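Local coordinates for protein exoglucanase A (Cellulomonas fimi, PDB 7CBD) that hydrolyses beta-1,4-glucosidic linkages of cellulose with inversion at the anomeric carbon, releasing cellobiose from non-reducing chain ends through its family 6 glycoside hydrolase catalytic domain, at residues A[18-23]-A[69-74]; A[41-46]-A[434-439]; A[197-202]-A[271-276]; A[207-212]-A[279-284]; A[342-347]-A[427-432]. All coordinates share one frame; numbering follows the deposited sequence. Where two conformers were deposited one is given.

Contact 1: residues A[18-23]-A[69-74]; sequences NPTWAA and LKFHLD
Asn-18 and His-72 meet where the start of helix 19-30 faces the first turns of helix 69-83, their short axes 95° apart. The polar part of the contact is a close approach of the amide oxygen to the imidazole: Asn-18 OD1 lies 3.2 Å from His-72 CE1, at the ring edge and near its plane, while the amide plane stands 83° from the ring. CE1 lies between two nitrogens, and its C-H is probably polarised enough to be a favourable neighbour for an oxygen. The adjoining ND1 is hydrogen-bonded to Tyr-16 OH, which helps to fix the ring.

Within its own helix Asn-18 is the N-cap. CG is anti to the backbone N (chi1 176°), and OD1 accepts from Thr-20 N at 2.9 Å, with the donor above the carbonyl plane, and weakly from Trp-21 N at 3.4 Å. Asparagine suits this place because its short amide reaches NH groups that the first turn leaves without helical acceptors. An alanine here would probably leave the Thr-20 N-H without its cap and open a gap beside His-72 CE1.

The remaining contacts are with the Phe-71 ring. Pro-19 is the apolar member, its CG 4.0 Å from Phe-71 CZ; the Thr-20 hydroxyl brings OG1 3.6 Å from Phe-71 CE2. The one amide oxygen thus both caps the helix and lies at the imidazole edge, so fixing its position for the first probably also fixes it for the second.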
# COMPACT_ATOMS: atom_id res chain seq x y z
N ASN A 18 -12.97 6.10 6.94
CA ASN A 18 -12.70 5.70 8.32
C ASN A 18 -12.80 6.91 9.23
O ASN A 18 -11.94 7.80 9.18
CB ASN A 18 -11.31 5.07 8.36
CG ASN A 18 -10.87 4.70 9.76
OD1 ASN A 18 -11.56 4.97 10.75
ND2 ASN A 18 -9.70 4.07 9.86
N PRO A 19 -13.82 6.99 10.09
CA PRO A 19 -13.98 8.20 10.93
C PRO A 19 -12.87 8.39 11.94
O PRO A 19 -12.62 9.52 12.36
CB PRO A 19 -15.34 7.99 11.60
CG PRO A 19 -15.50 6.51 11.64
CD PRO A 19 -14.84 5.97 10.39
N THR A 20 -12.20 7.31 12.36
CA THR A 20 -11.10 7.44 13.30
C THR A 20 -9.90 8.12 12.64
O THR A 20 -9.30 9.05 13.20
CB THR A 20 -10.72 6.07 13.85
OG1 THR A 20 -11.90 5.42 14.35
CG2 THR A 20 -9.68 6.18 14.97
N TRP A 21 -9.55 7.68 11.43
CA TRP A 21 -8.48 8.34 10.70
C TRP A 21 -8.88 9.75 10.30
O TRP A 21 -8.08 10.68 10.40
CB TRP A 21 -8.09 7.50 9.48
CG TRP A 21 -7.09 8.17 8.58
CD1 TRP A 21 -5.73 8.20 8.72
CD2 TRP A 21 -7.39 8.90 7.39
NE1 TRP A 21 -5.17 8.92 7.69
CE2 TRP A 21 -6.16 9.36 6.86
CE3 TRP A 21 -8.57 9.23 6.72
CZ2 TRP A 21 -6.09 10.12 5.69
CZ3 TRP A 21 -8.50 9.98 5.56
CH2 TRP A 21 -7.27 10.42 5.06
N ALA A 22 -10.14 9.95 9.89
CA ALA A 22 -10.60 11.29 9.57
C ALA A 22 -10.43 12.23 10.75
O ALA A 22 -10.01 13.38 10.58
CB ALA A 22 -12.06 11.25 9.11
N ALA A 23 -10.75 11.75 11.96
CA ALA A 23 -10.58 12.59 13.15
C ALA A 23 -9.11 12.92 13.38
O ALA A 23 -8.77 14.05 13.75
CB ALA A 23 -11.20 11.91 14.37
N LEU A 69 -12.82 -4.21 14.45
CA LEU A 69 -13.35 -4.47 13.11
C LEU A 69 -14.87 -4.29 13.05
O LEU A 69 -15.39 -3.76 12.07
CB LEU A 69 -12.93 -5.86 12.66
CG LEU A 69 -13.43 -6.31 11.29
CD1 LEU A 69 -13.05 -5.31 10.19
CD2 LEU A 69 -12.90 -7.70 10.97
N LYS A 70 -15.59 -4.72 14.09
CA LYS A 70 -17.05 -4.60 14.05
C LYS A 70 -17.48 -3.15 13.92
O LYS A 70 -18.42 -2.83 13.18
CB LYS A 70 -17.67 -5.23 15.29
CG LYS A 70 -19.19 -4.99 15.39
CD LYS A 70 -19.80 -5.80 16.54
CE LYS A 70 -21.04 -5.13 17.15
NZ LYS A 70 -22.10 -4.80 16.17
N PHE A 71 -16.81 -2.25 14.65
CA PHE A 71 -17.08 -0.81 14.55
C PHE A 71 -17.06 -0.36 13.10
O PHE A 71 -17.99 0.29 12.62
CB PHE A 71 -16.02 -0.08 15.39
CG PHE A 71 -15.96 1.41 15.17
CD1 PHE A 71 -16.89 2.26 15.77
CD2 PHE A 71 -14.94 1.98 14.43
CE1 PHE A 71 -16.81 3.64 15.60
CE2 PHE A 71 -14.85 3.35 14.25
CZ PHE A 71 -15.79 4.18 14.83
N HIS A 72 -16.01 -0.74 12.36
CA HIS A 72 -15.88 -0.31 10.97
C HIS A 72 -16.93 -0.95 10.06
O HIS A 72 -17.48 -0.29 9.18
CB HIS A 72 -14.47 -0.59 10.46
CG HIS A 72 -13.43 0.22 11.15
ND1 HIS A 72 -13.33 1.59 11.00
CD2 HIS A 72 -12.48 -0.13 12.04
CE1 HIS A 72 -12.34 2.04 11.75
NE2 HIS A 72 -11.81 1.02 12.40
N LEU A 73 -17.20 -2.24 10.25
CA LEU A 73 -18.22 -2.90 9.43
C LEU A 73 -19.59 -2.27 9.64
O LEU A 73 -20.33 -2.02 8.67
CB LEU A 73 -18.24 -4.40 9.72
CG LEU A 73 -16.96 -5.14 9.32
CD1 LEU A 73 -16.95 -6.51 9.95
CD2 LEU A 73 -16.90 -5.25 7.81
N ASP A 74 -19.95 -1.99 10.90
CA ASP A 74 -21.21 -1.31 11.18
C ASP A 74 -21.24 0.08 10.56
O ASP A 74 -22.26 0.50 9.99
CB ASP A 74 -21.41 -1.20 12.69
CG ASP A 74 -21.68 -2.54 13.36
OD1 ASP A 74 -22.07 -3.51 12.67
OD2 ASP A 74 -21.50 -2.61 14.60

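Contact 2: residues A[41-46]-A[434-439]; sequences KMRTVA and TTPVED
Arg-43 of helix 36-45 grips the carbonyl of Thr-434 in the C-terminal tail of the catalytic domain, and its side chain carries much of this surface contact. CB points toward the tail and lies 3.9 Å from Thr-434 O; CD, farther along, flanks the same oxygen at 4.0 Å. A bend at chi3 (-63°) then places NE, which donates to Thr-434 O at 2.8 Å. At the tip NH2 donates to that oxygen too, at 2.9 Å, a side-on grip by two nitrogens on one carbonyl. The oxygen sits slightly out of the guanidinium plane. Pro-436 CD packs 3.7 Å from NE, its ring crossing the arginine at about a right angle, and Thr-435 OG1 lies at the guanidinium edge near NH2.

Beside this, two threonine hydroxyls meet: Thr-434 OG1 donates to Thr-44 OG1 over 2.7 Å. Threonine fits here because its hydroxyl can accept one bond and donate another. The backbones of Thr-434 and Ala-40 are hydrogen-bonded as well.

The irregular tail is held to the helix largely through one backbone carbonyl and a chain of hydrogen bonds from Thr-434 OG1 through Thr-44 OG1 to Gly-432 O. The arginine's positive charge probably strengthens the paired bonds by polarising the Thr-434 carbonyl.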
# COMPACT_ATOMS: atom_id res chain seq x y z
N LYS A 41 -6.41 22.22 3.15
CA LYS A 41 -6.05 21.04 2.36
C LYS A 41 -6.14 19.77 3.20
O LYS A 41 -6.64 18.74 2.73
CB LYS A 41 -4.64 21.18 1.81
CG LYS A 41 -4.46 22.26 0.75
CD LYS A 41 -2.98 22.31 0.35
CE LYS A 41 -2.73 23.14 -0.89
NZ LYS A 41 -1.29 23.02 -1.29
N MET A 42 -5.67 19.83 4.44
CA MET A 42 -5.79 18.67 5.33
C MET A 42 -7.25 18.29 5.53
O MET A 42 -7.59 17.11 5.54
CB MET A 42 -5.11 18.95 6.67
CG MET A 42 -3.60 19.11 6.55
SD MET A 42 -2.84 19.31 8.18
CE MET A 42 -1.11 19.14 7.76
N ARG A 43 -8.14 19.28 5.67
CA ARG A 43 -9.56 18.97 5.81
C ARG A 43 -10.09 18.22 4.59
O ARG A 43 -10.91 17.30 4.73
CB ARG A 43 -10.37 20.23 6.09
CG ARG A 43 -10.06 20.83 7.46
CD ARG A 43 -11.06 21.89 7.88
NE ARG A 43 -11.06 23.05 6.99
CZ ARG A 43 -10.34 24.16 7.19
NH1 ARG A 43 -9.54 24.27 8.24
NH2 ARG A 43 -10.42 25.16 6.32
N THR A 44 -9.63 18.57 3.39
CA THR A 44 -10.02 17.82 2.20
C THR A 44 -9.55 16.37 2.28
O THR A 44 -10.29 15.45 1.94
CB THR A 44 -9.46 18.49 0.95
OG1 THR A 44 -9.96 19.83 0.88
CG2 THR A 44 -9.86 17.72 -0.31
N VAL A 45 -8.31 16.16 2.73
CA VAL A 45 -7.78 14.81 2.85
C VAL A 45 -8.64 13.96 3.77
O VAL A 45 -8.84 12.76 3.52
CB VAL A 45 -6.31 14.88 3.31
CG1 VAL A 45 -5.77 13.50 3.68
CG2 VAL A 45 -5.45 15.52 2.24
N ALA A 46 -9.16 14.56 4.84
CA ALA A 46 -9.95 13.82 5.84
C ALA A 46 -11.22 13.20 5.27
O ALA A 46 -11.78 12.28 5.88
CB ALA A 46 -10.31 14.75 7.00
N THR A 434 -10.88 22.65 1.73
CA THR A 434 -12.27 22.56 2.16
C THR A 434 -12.45 23.48 3.36
O THR A 434 -11.62 23.46 4.29
CB THR A 434 -12.63 21.13 2.57
OG1 THR A 434 -12.54 20.26 1.43
CG2 THR A 434 -14.05 21.06 3.12
N THR A 435 -13.51 24.29 3.36
CA THR A 435 -13.77 25.25 4.43
C THR A 435 -15.20 25.06 4.92
O THR A 435 -16.15 25.16 4.12
CB THR A 435 -13.56 26.67 3.92
OG1 THR A 435 -12.20 26.82 3.49
CG2 THR A 435 -13.85 27.69 5.02
N PRO A 436 -15.41 24.80 6.21
CA PRO A 436 -16.78 24.69 6.71
C PRO A 436 -17.51 26.02 6.61
O PRO A 436 -16.91 27.10 6.67
CB PRO A 436 -16.60 24.26 8.17
CG PRO A 436 -15.21 24.59 8.52
CD PRO A 436 -14.40 24.55 7.26
N VAL A 437 -18.84 25.92 6.48
CA VAL A 437 -19.67 27.09 6.19
C VAL A 437 -19.54 28.15 7.28
O VAL A 437 -19.59 29.35 6.99
CB VAL A 437 -21.13 26.66 5.93
CG1 VAL A 437 -21.73 26.00 7.17
CG2 VAL A 437 -21.97 27.84 5.46
N GLU A 438 -19.36 27.74 8.54
CA GLU A 438 -19.27 28.71 9.63
C GLU A 438 -18.05 29.61 9.52
O GLU A 438 -18.06 30.71 10.08
CB GLU A 438 -19.30 27.99 10.98
CG GLU A 438 -18.14 27.04 11.21
CD GLU A 438 -18.48 25.60 10.87
OE1 GLU A 438 -19.42 25.37 10.07
OE2 GLU A 438 -17.80 24.69 11.40
N ASP A 439 -17.01 29.17 8.81
CA ASP A 439 -15.80 29.97 8.65
C ASP A 439 -15.84 30.87 7.42
O ASP A 439 -14.84 31.53 7.11
CB ASP A 439 -14.56 29.06 8.62
CG ASP A 439 -14.41 28.24 9.88
OD1 ASP A 439 -13.87 27.12 9.81
OD2 ASP A 439 -14.86 28.71 10.95

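Contact 3: residues A[197-202]-A[271-276]; sequences GWLGWD and IDYTAH
The rings of Tyr-273 and His-276, about one turn apart on helix 270-283, meet Leu-199 and Gly-200 in the bend after helix 196-199. Leu-199 O lies at the edge of the tyrosine ring, near its plane, and Gly-200 N approaches obliquely. At the imidazole edge, in plane, are Gly-200 O, 3.2 Å from His-276 CE1, and a bridging water. That water is 2.7 Å from His-276 NE2 and donates to Asp-202 OD1 at 2.6 Å, joining two groups whose planes stand 66° apart. Within the bend, Leu-199 CD2 lies over one face of the Trp-198 ring, offset toward the rim.

Tyr-273 CG is anti to the backbone N (chi1 178°), which starts the ring toward 197-202; at its far end OH lies 3.4 Å from both CB and CD1 of Leu-199. Tyrosine suits the place because it combines a packing ring with a hydroxyl that hydrogen-bonds to Ile-193 O. A leucine in its place would probably leave the Ile-193 carbonyl without its mate and open a gap against Leu-199.

Leu-199 lies about 9 Å, side chain to side chain, from Asp-149, the predicted proton donor. His-276 ND1 is bonded to Asp-267, and this acidic partner, with a lesser part from Asp-202 through water, could favour a protonated ring.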
# COMPACT_ATOMS: atom_id res chain seq x y z
N GLY A 197 9.79 -1.06 -7.88
CA GLY A 197 11.14 -0.97 -7.35
C GLY A 197 11.63 -2.21 -6.64
O GLY A 197 12.79 -2.27 -6.22
N TRP A 198 10.76 -3.21 -6.49
CA TRP A 198 11.11 -4.50 -5.91
C TRP A 198 11.06 -5.61 -6.95
O TRP A 198 12.00 -6.41 -7.04
CB TRP A 198 10.12 -4.80 -4.77
CG TRP A 198 10.35 -6.06 -3.98
CD1 TRP A 198 11.43 -6.90 -4.02
CD2 TRP A 198 9.46 -6.60 -3.00
NE1 TRP A 198 11.26 -7.93 -3.13
CE2 TRP A 198 10.06 -7.77 -2.49
CE3 TRP A 198 8.21 -6.21 -2.51
CZ2 TRP A 198 9.45 -8.55 -1.52
CZ3 TRP A 198 7.60 -6.99 -1.55
CH2 TRP A 198 8.22 -8.15 -1.06
N LEU A 199 10.02 -5.63 -7.79
CA LEU A 199 9.75 -6.78 -8.65
C LEU A 199 9.73 -6.45 -10.14
O LEU A 199 9.36 -7.31 -10.94
CB LEU A 199 8.45 -7.47 -8.23
CG LEU A 199 8.36 -7.85 -6.75
CD1 LEU A 199 6.97 -8.33 -6.40
CD2 LEU A 199 9.43 -8.91 -6.41
N GLY A 200 10.11 -5.23 -10.54
CA GLY A 200 9.97 -4.86 -11.94
C GLY A 200 10.91 -5.59 -12.88
O GLY A 200 10.58 -5.77 -14.06
N TRP A 201 12.09 -5.99 -12.40
CA TRP A 201 13.02 -6.77 -13.20
C TRP A 201 12.37 -8.06 -13.66
O TRP A 201 11.68 -8.73 -12.89
CB TRP A 201 14.26 -7.11 -12.37
CG TRP A 201 15.03 -5.91 -11.91
CD1 TRP A 201 16.08 -5.31 -12.55
CD2 TRP A 201 14.80 -5.15 -10.71
NE1 TRP A 201 16.51 -4.22 -11.82
CE2 TRP A 201 15.75 -4.11 -10.69
CE3 TRP A 201 13.89 -5.26 -9.65
CZ2 TRP A 201 15.81 -3.17 -9.65
CZ3 TRP A 201 13.95 -4.32 -8.62
CH2 TRP A 201 14.90 -3.29 -8.63
N ASP A 202 12.60 -8.43 -14.93
CA ASP A 202 12.11 -9.71 -15.44
C ASP A 202 12.50 -10.87 -14.52
O ASP A 202 11.70 -11.79 -14.29
CB ASP A 202 12.68 -9.99 -16.83
CG ASP A 202 12.03 -9.17 -17.93
OD1 ASP A 202 11.04 -8.47 -17.66
OD2 ASP A 202 12.50 -9.26 -19.08
N ILE A 271 2.02 2.34 -13.14
CA ILE A 271 1.22 2.07 -14.34
C ILE A 271 1.91 1.01 -15.19
O ILE A 271 1.30 0.03 -15.62
CB ILE A 271 0.96 3.37 -15.13
CG1 ILE A 271 -0.03 4.27 -14.38
CG2 ILE A 271 0.46 3.06 -16.54
CD1 ILE A 271 -1.37 3.63 -14.11
N ASP A 272 3.21 1.19 -15.44
CA ASP A 272 3.92 0.21 -16.24
C ASP A 272 4.03 -1.12 -15.52
O ASP A 272 3.93 -2.18 -16.15
CB ASP A 272 5.29 0.76 -16.64
CG ASP A 272 5.19 1.98 -17.55
OD1 ASP A 272 4.10 2.22 -18.12
OD2 ASP A 272 6.19 2.71 -17.69
N TYR A 273 4.22 -1.09 -14.20
CA TYR A 273 4.37 -2.32 -13.43
C TYR A 273 3.08 -3.13 -13.43
O TYR A 273 3.11 -4.35 -13.62
CB TYR A 273 4.83 -1.98 -12.01
CG TYR A 273 4.96 -3.20 -11.14
CD1 TYR A 273 5.86 -4.21 -11.45
CD2 TYR A 273 4.18 -3.35 -10.00
CE1 TYR A 273 5.96 -5.34 -10.66
CE2 TYR A 273 4.27 -4.47 -9.21
CZ TYR A 273 5.16 -5.47 -9.54
OH TYR A 273 5.26 -6.60 -8.78
N THR A 274 1.93 -2.48 -13.23
CA THR A 274 0.67 -3.22 -13.23
C THR A 274 0.37 -3.82 -14.61
O THR A 274 -0.15 -4.94 -14.70
CB THR A 274 -0.50 -2.37 -12.72
OG1 THR A 274 -0.53 -1.11 -13.41
CG2 THR A 274 -0.39 -2.12 -11.22
N ALA A 275 0.70 -3.11 -15.69
CA ALA A 275 0.54 -3.68 -17.03
C ALA A 275 1.44 -4.89 -17.21
O ALA A 275 1.01 -5.93 -17.75
CB ALA A 275 0.83 -2.63 -18.10
N HIS A 276 2.68 -4.78 -16.75
CA HIS A 276 3.65 -5.87 -16.84
C HIS A 276 3.17 -7.10 -16.07
O HIS A 276 3.15 -8.21 -16.61
CB HIS A 276 4.96 -5.33 -16.26
CG HIS A 276 6.13 -6.27 -16.31
ND1 HIS A 276 7.31 -5.99 -15.67
CD2 HIS A 276 6.31 -7.46 -16.93
CE1 HIS A 276 8.18 -6.96 -15.89
NE2 HIS A 276 7.59 -7.87 -16.65
O HOH W 1 9.00 -10.04 -17.49

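Contact 4: residues A[207-212]-A[279-284]; sequences PSATLF and RLLVAA
Leu-280 CB meets Ala-209 CB at 3.9 Å where helices 270-283 and 202-218 pack as neighbours on the outside of the distorted alpha/beta barrel of family 6 glycoside hydrolases, with its parallel strands inside and helices outside. The short axes approach to 8.7 Å with a signed crossing angle of -46°, helped by the small Ala-209 at the point where the helices come close. The Leu-280 side chain also touches Ala-205, one turn earlier on the partner helix.

Next comes Leu-281. Its CB is turned along the interface, but the end of the side chain comes nearer: CD2 lies 3.9 Å from Ala-209 CA and equally far from Phe-212 CB, and it also meets the Phe-212 ring obliquely. A leucine suits this place because one methyl branch, CD2, can reach in between Ala-209 and Phe-212. Phe-212, for its part, offers a broad apolar surface that extends to Leu-151 and Ile-193 in the loops beyond.

Ala-284, one turn on from Leu-280, again points its methyl toward the partner helix, where it also touches Ala-213. An alanine fits because so small a side chain lets the backbones come together: Ala-284 CB sits 3.8 Å from the carbonyl oxygen of Ala-209.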
# COMPACT_ATOMS: atom_id res chain seq x y z
N PRO A 207 9.34 -15.08 -11.83
CA PRO A 207 9.18 -16.06 -10.75
C PRO A 207 8.08 -15.69 -9.77
O PRO A 207 7.42 -16.58 -9.23
CB PRO A 207 10.56 -16.07 -10.08
CG PRO A 207 11.50 -15.69 -11.19
CD PRO A 207 10.75 -14.67 -12.00
N SER A 208 7.84 -14.39 -9.55
CA SER A 208 6.76 -13.99 -8.66
C SER A 208 5.41 -14.38 -9.24
O SER A 208 4.55 -14.91 -8.52
CB SER A 208 6.83 -12.49 -8.38
OG SER A 208 8.02 -12.22 -7.66
N ALA A 209 5.19 -14.13 -10.53
CA ALA A 209 3.92 -14.51 -11.15
C ALA A 209 3.69 -16.02 -11.04
O ALA A 209 2.57 -16.46 -10.75
CB ALA A 209 3.87 -14.06 -12.60
N THR A 210 4.73 -16.81 -11.29
CA THR A 210 4.62 -18.26 -11.16
C THR A 210 4.25 -18.66 -9.74
O THR A 210 3.39 -19.53 -9.53
CB THR A 210 5.94 -18.90 -11.59
OG1 THR A 210 6.19 -18.56 -12.95
CG2 THR A 210 5.89 -20.43 -11.42
N LEU A 211 4.87 -18.03 -8.74
CA LEU A 211 4.55 -18.37 -7.36
C LEU A 211 3.11 -18.00 -7.01
O LEU A 211 2.44 -18.74 -6.29
CB LEU A 211 5.54 -17.69 -6.41
CG LEU A 211 5.43 -18.12 -4.94
CD1 LEU A 211 6.83 -18.21 -4.33
CD2 LEU A 211 4.56 -17.17 -4.15
N PHE A 212 2.63 -16.86 -7.50
CA PHE A 212 1.23 -16.51 -7.27
C PHE A 212 0.29 -17.56 -7.86
O PHE A 212 -0.73 -17.91 -7.25
CB PHE A 212 0.92 -15.13 -7.84
CG PHE A 212 1.52 -14.00 -7.05
CD1 PHE A 212 1.32 -13.91 -5.67
CD2 PHE A 212 2.30 -13.03 -7.66
CE1 PHE A 212 1.87 -12.88 -4.94
CE2 PHE A 212 2.86 -11.99 -6.92
CZ PHE A 212 2.63 -11.91 -5.56
N ARG A 279 0.09 -8.97 -17.55
CA ARG A 279 0.50 -9.88 -18.62
C ARG A 279 1.06 -11.17 -18.05
O ARG A 279 0.62 -12.27 -18.41
CB ARG A 279 1.57 -9.21 -19.49
CG ARG A 279 1.07 -8.15 -20.45
CD ARG A 279 2.16 -7.74 -21.43
NE ARG A 279 3.26 -7.02 -20.78
CZ ARG A 279 3.33 -5.70 -20.66
NH1 ARG A 279 2.35 -4.94 -21.13
NH2 ARG A 279 4.36 -5.14 -20.06
N LEU A 280 2.04 -11.06 -17.15
CA LEU A 280 2.71 -12.25 -16.64
C LEU A 280 1.76 -13.14 -15.84
O LEU A 280 1.83 -14.37 -15.92
CB LEU A 280 3.90 -11.86 -15.77
CG LEU A 280 5.07 -11.21 -16.49
CD1 LEU A 280 6.12 -10.81 -15.49
CD2 LEU A 280 5.65 -12.12 -17.55
N LEU A 281 0.87 -12.53 -15.06
CA LEU A 281 -0.06 -13.32 -14.26
C LEU A 281 -1.01 -14.10 -15.16
O LEU A 281 -1.27 -15.29 -14.92
CB LEU A 281 -0.82 -12.43 -13.29
CG LEU A 281 0.03 -11.91 -12.13
CD1 LEU A 281 -0.61 -10.68 -11.51
CD2 LEU A 281 0.29 -13.00 -11.09
N VAL A 282 -1.53 -13.46 -16.21
CA VAL A 282 -2.39 -14.18 -17.15
C VAL A 282 -1.63 -15.32 -17.80
O VAL A 282 -2.12 -16.45 -17.89
CB VAL A 282 -2.99 -13.22 -18.18
CG1 VAL A 282 -3.71 -14.00 -19.29
CG2 VAL A 282 -3.94 -12.24 -17.51
N ALA A 283 -0.40 -15.05 -18.25
CA ALA A 283 0.40 -16.10 -18.87
C ALA A 283 0.66 -17.25 -17.90
O ALA A 283 0.76 -18.41 -18.32
CB ALA A 283 1.71 -15.51 -19.38
N ALA A 284 0.73 -16.96 -16.60
CA ALA A 284 0.99 -17.97 -15.59
C ALA A 284 -0.25 -18.77 -15.21
O ALA A 284 -0.13 -19.73 -14.44
CB ALA A 284 1.59 -17.33 -14.33

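Contact 5: residues A[342-347]-A[427-432]; sequences IGRFPE and AYPVIG
Two irregular loops run side by side here: 342-347, which leads into the short strand 347-348, and a second loop, 427-432, that follows helix 417-425. The join is part backbone, part apolar. Tyr-428 N donates to Ile-342 O at 2.9 Å. Two CA-H...O contacts accompany it, Ala-427 CA to Ile-342 O at 3.2 Å and Gly-343 CA to Tyr-428 O at 3.3 Å. Farther on, a water donates to both Gly-343 O and Pro-429 O, tying the loops where the backbones draw apart.

Side chains fill in around this seam. Ile-342 CB faces Ala-427 CB at 4.0 Å, a small methyl that allows the close approach. The Arg-344 chain, turned at chi2 (-86°), lays CD 3.7 Å from Pro-429 CD, while its NH2 bonds to Glu-347 OE1 in a salt bridge of 2.8 Å. The ring of Pro-429, which follows a cis peptide bond, thus packs on the aliphatic part of a charged residue. Phe-345 CE1 meets Ile-431 CG1 at 4.0 Å, the two side chains crossing at about a right angle; Ile-431 also packs on helix 36-45, and Phe-345 on Trp-363.

With a single direct hydrogen bond between them, the loops probably depend also on the bridging water and on apolar fit to keep their alignment.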
# COMPACT_ATOMS: atom_id res chain seq x y z
N ILE A 342 1.29 12.94 -1.07
CA ILE A 342 0.05 12.23 -1.39
C ILE A 342 -0.14 12.18 -2.90
O ILE A 342 0.22 13.12 -3.63
CB ILE A 342 -1.12 12.92 -0.68
CG1 ILE A 342 -1.04 12.65 0.83
CG2 ILE A 342 -2.46 12.49 -1.24
CD1 ILE A 342 -2.01 13.47 1.67
N GLY A 343 -0.68 11.07 -3.39
CA GLY A 343 -0.94 10.87 -4.81
C GLY A 343 -2.40 11.09 -5.19
O GLY A 343 -3.13 11.84 -4.54
N ARG A 344 -2.82 10.43 -6.26
CA ARG A 344 -4.18 10.56 -6.75
C ARG A 344 -5.19 10.14 -5.69
O ARG A 344 -5.00 9.14 -4.99
CB ARG A 344 -4.36 9.69 -7.99
CG ARG A 344 -3.68 10.22 -9.24
CD ARG A 344 -4.58 11.21 -9.96
NE ARG A 344 -5.79 10.58 -10.49
CZ ARG A 344 -5.90 10.04 -11.70
NH1 ARG A 344 -4.85 10.03 -12.53
NH2 ARG A 344 -7.05 9.50 -12.10
N PHE A 345 -6.28 10.89 -5.59
CA PHE A 345 -7.34 10.51 -4.68
C PHE A 345 -7.96 9.19 -5.13
O PHE A 345 -7.98 8.86 -6.32
CB PHE A 345 -8.41 11.59 -4.64
CG PHE A 345 -8.08 12.77 -3.75
CD1 PHE A 345 -6.77 13.02 -3.34
CD2 PHE A 345 -9.09 13.63 -3.34
CE1 PHE A 345 -6.49 14.12 -2.51
CE2 PHE A 345 -8.81 14.70 -2.52
CZ PHE A 345 -7.51 14.95 -2.11
N PRO A 346 -8.47 8.39 -4.19
CA PRO A 346 -9.14 7.14 -4.57
C PRO A 346 -10.22 7.37 -5.62
O PRO A 346 -10.94 8.37 -5.60
CB PRO A 346 -9.73 6.66 -3.24
CG PRO A 346 -8.73 7.18 -2.22
CD PRO A 346 -8.36 8.55 -2.73
N GLU A 347 -10.33 6.42 -6.55
CA GLU A 347 -11.18 6.62 -7.72
C GLU A 347 -11.44 5.27 -8.38
O GLU A 347 -10.50 4.51 -8.63
CB GLU A 347 -10.48 7.55 -8.71
CG GLU A 347 -11.28 7.84 -9.97
CD GLU A 347 -10.49 8.65 -10.98
OE1 GLU A 347 -9.37 9.09 -10.65
OE2 GLU A 347 -10.98 8.85 -12.10
N ALA A 427 1.69 16.99 -2.26
CA ALA A 427 0.73 16.19 -2.99
C ALA A 427 0.80 16.48 -4.48
O ALA A 427 1.02 17.62 -4.90
CB ALA A 427 -0.68 16.48 -2.48
N TYR A 428 0.63 15.43 -5.28
CA TYR A 428 0.44 15.57 -6.71
C TYR A 428 -0.59 14.53 -7.16
O TYR A 428 -0.34 13.33 -7.00
CB TYR A 428 1.73 15.39 -7.50
CG TYR A 428 1.54 15.73 -8.95
CD1 TYR A 428 1.69 17.03 -9.41
CD2 TYR A 428 1.14 14.75 -9.87
CE1 TYR A 428 1.49 17.35 -10.74
CE2 TYR A 428 0.93 15.07 -11.21
CZ TYR A 428 1.11 16.37 -11.63
OH TYR A 428 0.91 16.70 -12.95
N PRO A 429 -1.74 14.94 -7.73
CA PRO A 429 -2.16 16.33 -8.00
C PRO A 429 -2.26 17.18 -6.74
O PRO A 429 -2.35 16.66 -5.62
CB PRO A 429 -3.55 16.15 -8.62
CG PRO A 429 -3.54 14.76 -9.19
CD PRO A 429 -2.70 13.96 -8.26
N VAL A 430 -2.21 18.50 -6.91
CA VAL A 430 -2.38 19.38 -5.77
C VAL A 430 -3.74 19.12 -5.13
O VAL A 430 -4.68 18.63 -5.76
CB VAL A 430 -2.21 20.86 -6.15
CG1 VAL A 430 -0.80 21.12 -6.66
CG2 VAL A 430 -3.25 21.27 -7.20
N ILE A 431 -3.83 19.45 -3.85
CA ILE A 431 -5.06 19.29 -3.10
C ILE A 431 -5.75 20.64 -2.98
O ILE A 431 -5.10 21.65 -2.68
CB ILE A 431 -4.77 18.69 -1.71
CG1 ILE A 431 -4.18 17.28 -1.85
CG2 ILE A 431 -6.03 18.68 -0.85
CD1 ILE A 431 -3.53 16.79 -0.57
N GLY A 432 -7.05 20.67 -3.23
CA GLY A 432 -7.84 21.86 -2.97
C GLY A 432 -8.31 21.90 -1.53
O GLY A 432 -8.41 20.88 -0.87
O HOH W 2 -3.60 14.58 -4.39

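From the N terminus, helix 19-30 meets helix 69-83 in contact 1, closing a loop of 45 residues. Before that loop ends, helix 36-45 begins contact 2, which closes only at the C-terminal tail; the two therefore cross, and they touch where Trp-21 packs on Val-45. Nested within the long loop of contact 2 are the other three. Contacts 3 and 4 cross each other, tying helices 196-199 and 202-218 to the shared helix 270-283, across the chain's centre from contacts 1 and 2. Contact 5 follows in series, joining two later loops, and meets contact 2 where Ile-431 and Gly-432 reach helix 36-45.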